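Local structure of large adhesion protein (Lap) involved in biofilm formation (Marinobacter hydrocarbonoclasticus, 6XI3) at residues D315-A320 and T340-A345; D65-I70 and S92-S97; L224-D229 and V294-Q299; I134-Q139 and G215-T220. The protein probably helps project a bacterial adhesin toward its target in biofilm formation, through tandem Ig-like beta-sandwich repeats with calcium bound at the linkers between them. One frame throughout, in Å; residues are numbered along the deposited sequence.

Contact 1: residues D315-A320 and T340-A345. With CA (calcium ion), chain B.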
# COMPACT_ATOMS: atom_id res chain seq x y z
N ASP A 315 -12.13 -29.21 -21.28
CA ASP A 315 -12.60 -30.38 -22.06
C ASP A 315 -11.55 -30.69 -23.12
O ASP A 315 -11.85 -30.48 -24.31
CB ASP A 315 -14.00 -30.12 -22.62
CG ASP A 315 -14.68 -31.36 -23.19
OD1 ASP A 315 -14.07 -32.44 -23.10
OD2 ASP A 315 -15.82 -31.23 -23.68
N ALA A 316 -10.34 -31.09 -22.69
CA ALA A 316 -9.21 -31.39 -23.62
C ALA A 316 -9.37 -32.79 -24.26
O ALA A 316 -8.79 -33.02 -25.30
CB ALA A 316 -7.90 -31.25 -22.89
N THR A 317 -10.18 -33.66 -23.67
CA THR A 317 -10.39 -35.06 -24.14
C THR A 317 -11.89 -35.33 -24.30
O THR A 317 -12.66 -35.21 -23.33
CB THR A 317 -9.77 -36.06 -23.16
OG1 THR A 317 -8.40 -35.71 -22.96
CG2 THR A 317 -9.87 -37.50 -23.64
N THR A 318 -12.28 -35.74 -25.49
CA THR A 318 -13.68 -36.03 -25.87
C THR A 318 -14.09 -37.31 -25.15
O THR A 318 -13.44 -38.27 -25.36
CB THR A 318 -13.77 -36.22 -27.38
OG1 THR A 318 -13.31 -34.99 -27.91
CG2 THR A 318 -15.15 -36.55 -27.89
N GLY A 319 -15.12 -37.28 -24.31
CA GLY A 319 -15.62 -38.52 -23.69
C GLY A 319 -15.96 -39.54 -24.77
O GLY A 319 -16.48 -39.13 -25.84
N ALA A 320 -15.67 -40.81 -24.52
CA ALA A 320 -16.18 -41.91 -25.36
C ALA A 320 -16.27 -43.21 -24.56
O ALA A 320 -15.51 -43.42 -23.57
CB ALA A 320 -15.31 -42.07 -26.59
N THR A 340 -13.91 -50.02 -23.90
CA THR A 340 -12.88 -48.99 -23.75
C THR A 340 -13.61 -47.71 -23.40
O THR A 340 -14.81 -47.58 -23.73
CB THR A 340 -12.02 -48.80 -25.02
OG1 THR A 340 -12.87 -48.34 -26.08
CG2 THR A 340 -11.33 -50.07 -25.46
N THR A 341 -12.87 -46.78 -22.81
CA THR A 341 -13.39 -45.44 -22.49
C THR A 341 -12.29 -44.42 -22.77
O THR A 341 -11.13 -44.77 -22.71
CB THR A 341 -13.95 -45.33 -21.06
OG1 THR A 341 -12.93 -45.54 -20.10
CG2 THR A 341 -15.10 -46.26 -20.78
N ALA A 342 -12.71 -43.20 -23.07
CA ALA A 342 -11.87 -41.99 -23.08
C ALA A 342 -12.54 -40.96 -22.16
O ALA A 342 -13.77 -40.85 -22.21
CB ALA A 342 -11.69 -41.51 -24.50
N ASP A 343 -11.75 -40.30 -21.31
CA ASP A 343 -12.18 -39.24 -20.36
C ASP A 343 -13.23 -39.76 -19.36
O ASP A 343 -14.13 -38.96 -18.95
CB ASP A 343 -12.72 -38.01 -21.10
CG ASP A 343 -12.56 -36.77 -20.21
OD1 ASP A 343 -11.63 -36.79 -19.37
OD2 ASP A 343 -13.39 -35.86 -20.30
N VAL A 344 -13.16 -41.03 -18.97
CA VAL A 344 -13.90 -41.59 -17.81
C VAL A 344 -12.86 -41.90 -16.73
O VAL A 344 -12.00 -42.72 -16.99
CB VAL A 344 -14.68 -42.85 -18.19
CG1 VAL A 344 -15.44 -43.38 -16.99
CG2 VAL A 344 -15.63 -42.60 -19.34
N ALA A 345 -12.94 -41.23 -15.58
CA ALA A 345 -12.00 -41.38 -14.44
C ALA A 345 -11.91 -42.87 -14.13
O ALA A 345 -12.93 -43.56 -14.08
CB ALA A 345 -12.46 -40.59 -13.24
CA CA B . -13.81 -34.22 -21.75
O HOH W 1 -15.84 -35.11 -22.63

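Contact 2: residues D65-I70 and S92-S97. With CA (calcium ion), chain E.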
# COMPACT_ATOMS: atom_id res chain seq x y z
N ASP A 65 16.37 44.97 18.80
CA ASP A 65 16.50 43.56 18.37
C ASP A 65 15.87 43.38 16.97
O ASP A 65 15.36 44.37 16.38
CB ASP A 65 15.91 42.66 19.46
CG ASP A 65 14.40 42.71 19.52
OD1 ASP A 65 13.79 43.30 18.59
OD2 ASP A 65 13.84 42.11 20.48
N SER A 66 15.90 42.14 16.48
CA SER A 66 15.42 41.70 15.15
C SER A 66 13.91 41.92 14.99
O SER A 66 13.44 41.81 13.87
CB SER A 66 15.78 40.24 14.92
OG SER A 66 15.23 39.41 15.94
N ALA A 67 13.16 42.16 16.06
CA ALA A 67 11.69 42.39 16.03
C ALA A 67 11.33 43.87 16.29
O ALA A 67 10.12 44.17 16.45
CB ALA A 67 11.05 41.50 17.06
N GLY A 68 12.33 44.75 16.44
CA GLY A 68 12.11 46.17 16.80
C GLY A 68 11.89 46.45 18.28
O GLY A 68 11.70 47.62 18.60
N ASN A 69 11.95 45.47 19.19
CA ASN A 69 11.91 45.75 20.65
C ASN A 69 13.13 46.61 21.01
O ASN A 69 14.19 46.42 20.41
CB ASN A 69 11.89 44.47 21.47
CG ASN A 69 10.77 43.56 21.02
OD1 ASN A 69 9.61 43.94 21.12
ND2 ASN A 69 11.11 42.37 20.54
N ILE A 70 12.99 47.53 21.94
CA ILE A 70 14.08 48.49 22.28
C ILE A 70 14.39 48.35 23.77
O ILE A 70 13.46 48.37 24.60
CB ILE A 70 13.72 49.95 21.90
CG1 ILE A 70 13.58 50.12 20.38
CG2 ILE A 70 14.73 50.93 22.47
CD1 ILE A 70 12.77 51.37 19.96
N SER A 92 14.42 41.31 27.67
CA SER A 92 13.23 41.79 26.91
C SER A 92 13.45 41.57 25.41
O SER A 92 12.48 41.67 24.67
CB SER A 92 12.92 43.23 27.22
OG SER A 92 13.96 44.10 26.77
N LEU A 93 14.67 41.32 24.94
CA LEU A 93 14.92 41.30 23.48
C LEU A 93 14.83 39.85 23.01
O LEU A 93 15.05 38.92 23.82
CB LEU A 93 16.28 41.90 23.14
CG LEU A 93 16.48 43.34 23.63
CD1 LEU A 93 17.84 43.87 23.20
CD2 LEU A 93 15.36 44.23 23.12
N VAL A 94 14.52 39.68 21.72
CA VAL A 94 14.52 38.36 21.05
C VAL A 94 15.86 38.13 20.37
O VAL A 94 16.57 39.10 20.10
CB VAL A 94 13.33 38.20 20.08
CG1 VAL A 94 12.02 38.31 20.83
CG2 VAL A 94 13.39 39.16 18.90
N ASP A 95 16.15 36.86 20.08
CA ASP A 95 17.39 36.41 19.41
C ASP A 95 17.49 37.01 18.01
O ASP A 95 16.46 37.38 17.41
CB ASP A 95 17.46 34.87 19.39
CG ASP A 95 17.84 34.23 20.72
OD1 ASP A 95 17.98 34.99 21.73
OD2 ASP A 95 18.05 32.99 20.73
N GLY A 96 18.71 37.04 17.51
CA GLY A 96 19.08 37.60 16.21
C GLY A 96 20.03 38.77 16.40
O GLY A 96 20.74 38.81 17.43
N SER A 97 20.04 39.70 15.45
CA SER A 97 20.95 40.86 15.46
C SER A 97 20.56 41.80 16.61
O SER A 97 19.37 41.90 16.93
CB SER A 97 20.91 41.57 14.14
OG SER A 97 19.57 42.02 13.94
CA CA E . 18.34 31.26 19.30
O HOH W 2 17.48 40.07 17.74
O HOH W 3 12.68 46.09 25.80
O HOH W 4 18.71 29.27 18.03

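Contact 3: residues L224-D229 and V294-Q299. With EDT ({[-(bis-carboxymethyl-amino)-ethyl]-carboxymethyl-amino}-acetic acid), chain I.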
# COMPACT_ATOMS: atom_id res chain seq x y z
N LEU A 224 -10.12 -7.26 -4.90
CA LEU A 224 -9.53 -7.96 -6.06
C LEU A 224 -10.67 -8.73 -6.73
O LEU A 224 -11.50 -9.30 -6.01
CB LEU A 224 -8.38 -8.88 -5.60
CG LEU A 224 -7.70 -9.66 -6.74
CD1 LEU A 224 -6.21 -9.88 -6.49
CD2 LEU A 224 -8.37 -11.01 -6.96
N THR A 225 -10.74 -8.65 -8.05
CA THR A 225 -11.59 -9.55 -8.86
C THR A 225 -10.70 -10.41 -9.76
O THR A 225 -9.62 -9.95 -10.11
CB THR A 225 -12.62 -8.76 -9.67
OG1 THR A 225 -11.92 -8.08 -10.71
CG2 THR A 225 -13.44 -7.80 -8.82
N VAL A 226 -11.17 -11.61 -10.11
CA VAL A 226 -10.48 -12.47 -11.10
C VAL A 226 -11.53 -12.95 -12.10
O VAL A 226 -12.69 -13.09 -11.72
CB VAL A 226 -9.70 -13.63 -10.45
CG1 VAL A 226 -10.60 -14.64 -9.75
CG2 VAL A 226 -8.82 -14.33 -11.48
N SER A 227 -11.13 -13.14 -13.35
CA SER A 227 -12.06 -13.70 -14.35
C SER A 227 -11.28 -14.66 -15.24
O SER A 227 -10.04 -14.48 -15.44
CB SER A 227 -12.82 -12.61 -15.07
OG SER A 227 -12.14 -12.18 -16.21
N VAL A 228 -11.97 -15.71 -15.66
CA VAL A 228 -11.44 -16.69 -16.63
C VAL A 228 -11.87 -16.16 -17.98
O VAL A 228 -13.05 -16.26 -18.25
CB VAL A 228 -11.97 -18.10 -16.32
CG1 VAL A 228 -11.34 -19.14 -17.21
CG2 VAL A 228 -11.72 -18.40 -14.86
N ASP A 229 -10.97 -15.50 -18.71
CA ASP A 229 -11.25 -14.99 -20.07
C ASP A 229 -11.49 -16.16 -21.03
O ASP A 229 -12.45 -16.10 -21.78
CB ASP A 229 -10.13 -14.07 -20.54
CG ASP A 229 -10.00 -12.88 -19.59
OD1 ASP A 229 -11.02 -12.51 -18.98
OD2 ASP A 229 -8.91 -12.36 -19.44
N VAL A 294 -10.59 -21.08 -10.16
CA VAL A 294 -9.45 -20.15 -10.19
C VAL A 294 -9.60 -19.25 -8.98
O VAL A 294 -10.68 -18.65 -8.81
CB VAL A 294 -9.44 -19.34 -11.50
CG1 VAL A 294 -8.34 -18.29 -11.47
CG2 VAL A 294 -9.30 -20.27 -12.69
N GLU A 295 -8.55 -19.16 -8.19
CA GLU A 295 -8.46 -18.19 -7.09
C GLU A 295 -7.26 -17.28 -7.33
O GLU A 295 -6.23 -17.78 -7.83
CB GLU A 295 -8.32 -18.90 -5.75
CG GLU A 295 -8.04 -17.90 -4.64
CD GLU A 295 -8.86 -18.13 -3.40
OE1 GLU A 295 -8.49 -19.06 -2.65
OE2 GLU A 295 -9.88 -17.42 -3.21
N ALA A 296 -7.42 -16.00 -6.99
CA ALA A 296 -6.39 -14.95 -7.10
C ALA A 296 -6.32 -14.22 -5.75
O ALA A 296 -7.38 -13.95 -5.19
CB ALA A 296 -6.73 -14.00 -8.22
N THR A 297 -5.11 -13.92 -5.28
CA THR A 297 -4.85 -13.23 -4.01
C THR A 297 -3.71 -12.23 -4.22
O THR A 297 -2.71 -12.56 -4.90
CB THR A 297 -4.47 -14.24 -2.91
OG1 THR A 297 -5.51 -15.21 -2.81
CG2 THR A 297 -4.25 -13.60 -1.56
N ALA A 298 -3.87 -11.05 -3.66
CA ALA A 298 -2.83 -10.01 -3.60
C ALA A 298 -2.87 -9.41 -2.21
O ALA A 298 -3.72 -9.84 -1.39
CB ALA A 298 -3.09 -8.97 -4.66
N GLN A 299 -2.01 -8.44 -1.96
CA GLN A 299 -1.93 -7.74 -0.67
C GLN A 299 -2.22 -6.26 -0.93
O GLN A 299 -1.55 -5.67 -1.81
CB GLN A 299 -0.56 -7.95 -0.02
CG GLN A 299 -0.49 -7.18 1.28
CD GLN A 299 0.59 -7.56 2.26
OE1 GLN A 299 1.56 -6.82 2.42
NE2 GLN A 299 0.38 -8.67 2.95
O20 EDT I . -15.42 -10.05 -6.12
C5 EDT I . -15.22 -9.08 -5.35
O19 EDT I . -15.38 -7.86 -5.76
C4 EDT I . -14.87 -9.41 -3.90
N3 EDT I . -15.30 -10.75 -3.41
C2 EDT I . -16.74 -11.10 -3.69
C1 EDT I . -17.75 -10.05 -3.24
O18 EDT I . -18.57 -9.58 -4.09
O17 EDT I . -17.77 -9.72 -2.03
C6 EDT I . -15.11 -10.86 -1.95
C7 EDT I . -13.69 -11.19 -1.69
N8 EDT I . -13.60 -12.02 -0.48
C9 EDT I . -12.65 -13.14 -0.71
C10 EDT I . -12.71 -14.22 0.34
O16 EDT I . -12.58 -15.40 -0.05
O15 EDT I . -12.83 -13.93 1.56
C11 EDT I . -13.18 -11.20 0.68
C12 EDT I . -11.68 -11.02 0.80
O13 EDT I . -11.02 -10.67 -0.20
O14 EDT I . -11.11 -11.18 1.91

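Contact 4: residues I134-Q139 and G215-T220. With CA (calcium ion), chain D.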
# COMPACT_ATOMS: atom_id res chain seq x y z
N ILE A 134 -5.91 11.63 11.29
CA ILE A 134 -6.07 11.31 9.86
C ILE A 134 -7.51 10.85 9.72
O ILE A 134 -7.84 9.77 10.23
CB ILE A 134 -5.04 10.27 9.40
CG1 ILE A 134 -3.62 10.80 9.55
CG2 ILE A 134 -5.32 9.79 7.98
CD1 ILE A 134 -2.57 9.69 9.60
N ASP A 135 -8.32 11.65 9.05
CA ASP A 135 -9.74 11.37 8.77
C ASP A 135 -9.84 10.55 7.48
O ASP A 135 -9.92 11.15 6.41
CB ASP A 135 -10.53 12.67 8.73
CG ASP A 135 -12.03 12.47 8.68
OD1 ASP A 135 -12.49 11.41 8.16
OD2 ASP A 135 -12.73 13.37 9.14
N ASN A 136 -9.95 9.22 7.62
CA ASN A 136 -10.04 8.24 6.52
C ASN A 136 -11.31 8.50 5.73
O ASN A 136 -11.26 8.27 4.50
CB ASN A 136 -9.95 6.78 7.00
CG ASN A 136 -8.58 6.48 7.54
OD1 ASN A 136 -7.61 6.91 6.95
ND2 ASN A 136 -8.48 5.76 8.66
N THR A 137 -12.39 8.94 6.37
CA THR A 137 -13.70 9.20 5.69
C THR A 137 -13.65 10.46 4.81
O THR A 137 -14.11 10.37 3.68
CB THR A 137 -14.85 9.30 6.68
OG1 THR A 137 -14.74 8.20 7.58
CG2 THR A 137 -16.20 9.28 6.00
N ALA A 138 -13.11 11.58 5.29
CA ALA A 138 -13.04 12.83 4.49
C ALA A 138 -11.73 12.92 3.68
O ALA A 138 -11.65 13.77 2.80
CB ALA A 138 -13.20 14.04 5.40
N GLN A 139 -10.73 12.07 3.97
CA GLN A 139 -9.37 12.10 3.34
C GLN A 139 -8.74 13.45 3.67
O GLN A 139 -8.35 14.19 2.75
CB GLN A 139 -9.43 11.80 1.84
CG GLN A 139 -10.20 10.52 1.54
CD GLN A 139 -10.02 9.94 0.16
OE1 GLN A 139 -8.97 10.01 -0.47
NE2 GLN A 139 -11.03 9.22 -0.28
N GLY A 215 1.63 8.30 10.55
CA GLY A 215 0.33 7.69 10.87
C GLY A 215 -0.12 6.85 9.72
O GLY A 215 0.48 6.94 8.63
N THR A 216 -1.22 6.16 9.91
CA THR A 216 -1.78 5.26 8.88
C THR A 216 -2.94 5.95 8.16
O THR A 216 -3.85 6.47 8.82
CB THR A 216 -2.29 3.97 9.49
OG1 THR A 216 -1.18 3.53 10.28
CG2 THR A 216 -2.71 2.95 8.45
N PHE A 217 -2.95 5.80 6.84
CA PHE A 217 -4.03 6.26 5.95
C PHE A 217 -4.68 5.00 5.38
O PHE A 217 -3.99 4.12 4.82
CB PHE A 217 -3.43 7.18 4.90
CG PHE A 217 -4.42 7.96 4.06
CD1 PHE A 217 -5.59 8.45 4.62
CD2 PHE A 217 -4.17 8.18 2.72
CE1 PHE A 217 -6.49 9.15 3.83
CE2 PHE A 217 -5.06 8.91 1.94
CZ PHE A 217 -6.22 9.40 2.50
N ASP A 218 -5.99 4.91 5.56
CA ASP A 218 -6.80 3.79 5.06
C ASP A 218 -8.13 4.37 4.62
O ASP A 218 -9.13 4.11 5.30
CB ASP A 218 -6.91 2.66 6.08
CG ASP A 218 -7.52 1.39 5.48
OD1 ASP A 218 -7.91 1.42 4.29
OD2 ASP A 218 -7.61 0.39 6.19
N ALA A 219 -8.13 5.11 3.52
CA ALA A 219 -9.34 5.74 2.93
C ALA A 219 -9.99 4.81 1.88
O ALA A 219 -11.20 4.99 1.59
CB ALA A 219 -8.98 7.08 2.36
N THR A 220 -9.26 3.85 1.34
CA THR A 220 -9.75 2.98 0.23
C THR A 220 -9.75 1.53 0.72
O THR A 220 -8.71 1.04 1.22
CB THR A 220 -8.96 3.24 -1.07
OG1 THR A 220 -8.88 4.65 -1.29
CG2 THR A 220 -9.59 2.60 -2.30
CA CA D . -6.81 0.76 2.27
O HOH W 5 -12.67 7.38 2.50
O HOH W 6 -5.90 5.66 10.51
O HOH W 7 -11.13 6.38 -2.08
O HOH W 8 -7.48 -1.48 2.66

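Contact 1: residues D315-A320 and T340-A345
Asp343 and Thr317 meet across this contact at a calcium ion in the linker where one Ig-like repeat passes into the next. From Asp343, CB lies against the methyl of Thr317, with CG2 at 3.9 Å, and also near the Thr317 carbonyl oxygen. The next atom, CG, is turned toward the ion because it stands anti to the backbone N (chi1 -155°). At the tip the two oxygens part company: OD2 binds calcium at 2.2 Å, while OD1 forms a salt bridge with Arg398, which probably helps fix the rotation of the carboxylate. Thr317 contributes its backbone O, also 2.2 Å from calcium, and Asp315, two residues earlier in the same linker, adds OD1. These oxygens crowd together, Thr317 O lying 3.2 Å from Asp343 OD2, and the metal charge presumably offsets their mutual repulsion. A water on the ion takes the N-H of Gly319, and Asp289 and Asn399 complete the site. Beyond it the chains join as an antiparallel hydrogen-bonded pair: Ala320 N gives to Ala342 O at 3.0 Å and Ala342 N to Ala320 O at 2.9 Å, with the two CB atoms on the same face of the sheet. The linker from strand 305-314 thus enters strand 320-329, the outer strand of a three-stranded sheet, beside the end of strand 334-342.

Contact 2: residues D65-I70 and S92-S97
A type I beta turn from Asp65 to Gly68, between strands 58-64 and 70-76, lies against the extended run of Leu93 and Val94 that leads into strand 96-105. Within this Ig-like repeat the turn is also an Asx turn, Asp65 OD1 accepting from Ala67 N from above the carboxylate plane. The other oxygen of Asp65 crosses to the facing segment: OD2 takes the N-H of Val94 at 2.8 Å in a nearly straight bond (170°), on its anti side and 30° out of plane. The syn lone pair of OD2 receives Asn69 ND2, with OD2 lying in the plane of the Asn69 amide, so two donors grip OD2 and the buried carboxylate is held from both segments. Packing fills in around it. Leu93 CD2 rests 3.8 Å from Asn69 CB, and Val94 CG2 reaches Ala67 CB at the same distance. A water accepts from Ser66 N and donates to Val94 O and Ser97 O, stitching the two backbones together. Asp95, next along, faces away to bind the calcium of the following linker through OD2, while its OD1 accepts from Ala122 N. Ser66 OG, set between its backbone N and carbonyl carbon (chi1 58°), donates to Asp95 O at 2.8 Å.

Contact 3: residues L224-D229 and V294-Q299
Leu224, Val226 and Val228 on strand 223-232 pack against Val294, Ala296 and Ala298 on strand 290-299, one from each sheet of an Ig-like beta-sandwich. The segment axes approach to 7.2 Å and run roughly antiparallel, 150° apart. The apolar contacts are led by Leu224, whose two methyls divide the work: CD2 meets Ala296 CB at 3.6 Å and CD1 meets Ala298 CB at 3.7 Å. Ala296 CB also lies 3.7 Å from Val226 CB, so this one methyl sits between two larger side chains. The valines engage through their branches, Val226 CG2 with Val294 CG1 at 4.0 Å and Val228 CG2 with Val294 CG2 at 3.7 Å. Tyr277 and Leu255 close in beside Val226 and Ala296. Polar bonding is directed elsewhere: Thr225 OG1 bonds Thr243 OG1 and Thr297 OG1 bonds Ser307 OG, although Val226 N reaches across to Asp308 OD2 of strand 305-314. On the outer side, Thr225 CG2 comes 3.6 Å from O19 of the bound EDTA; the ligand is hydrogen-bonded to Ser307 N. With almost only hydrocarbon side chains meeting between these two strands, cohesion here probably rests on close fit and the exclusion of water.

Contact 4: residues I134-Q139 and G215-T220
The Asn136 amide and the Phe217 ring lie alongside each other, pointing opposite ways, with their planes 34° apart. Asn136 OD1 lies obliquely to the aromatic group, 3.4 Å from Phe217 CD1, and accepts the N-H of Asp218 at 2.9 Å. That bond is nearly straight at the hydrogen (171°), but the donor stands well above the carbonyl plane of the amide and off its lone pairs. Ile134 leans across Phe217 at a slant: Ile134 CG2 is 3.6 Å from Phe217 CD1, while the Ile134 CD1 methyl reaches Gly215 CA. Gln139 comes to the ring at about a right angle, with CB at the edge near the CZ corner and its amide steeply turned from the ring. Phe217 reaches this group because CG is anti to the backbone N (chi1 -168°). Both segments belong to one Ig-like beta-sandwich repeat: strand 126-135 is an outer strand of its three-stranded sheet and strand 208-217 an outer strand of the four-stranded sheet packed against it, and the loop after Phe217 is the calcium-binding linker to the next repeat. In that linker Asp218 OD1 binds the ion at 2.4 Å and Thr220 O at 2.2 Å, with Asp192, Asp246 and Asn302 completing the protein ligands. Ala219, between the two ligands, brings its CB to Asn136 O at 3.3 Å and to the CG of Gln139. Water joins the backbones where one molecule donates to both Asn136 O and Ala219 O, and a second links Asn136 ND2 to Thr216 O.

Overall arrangement
The four contacts follow one another along an elongated chain, contacts 1 and 2 lying on opposite sides of its centre with their own centres about 96 Å apart. Contact 3 alone is a buried one, apolar between the two sheets of a sandwich; contacts 1 and 4 are surface contacts and contact 2 is partly buried. Calcium and paired backbones tie the two segments together only in contact 1; contacts 2 and 4 rely on side-chain-to-backbone bonds, apolar packing and water, with calcium ligands on one segment alone. Equivalent linker positions recur: Asp315 and Thr317 in contact 1 match Asp218 and Thr220 in contact 4. Contacts 3 and 4 adjoin in sequence, through consecutive strands 208-217 and 223-232.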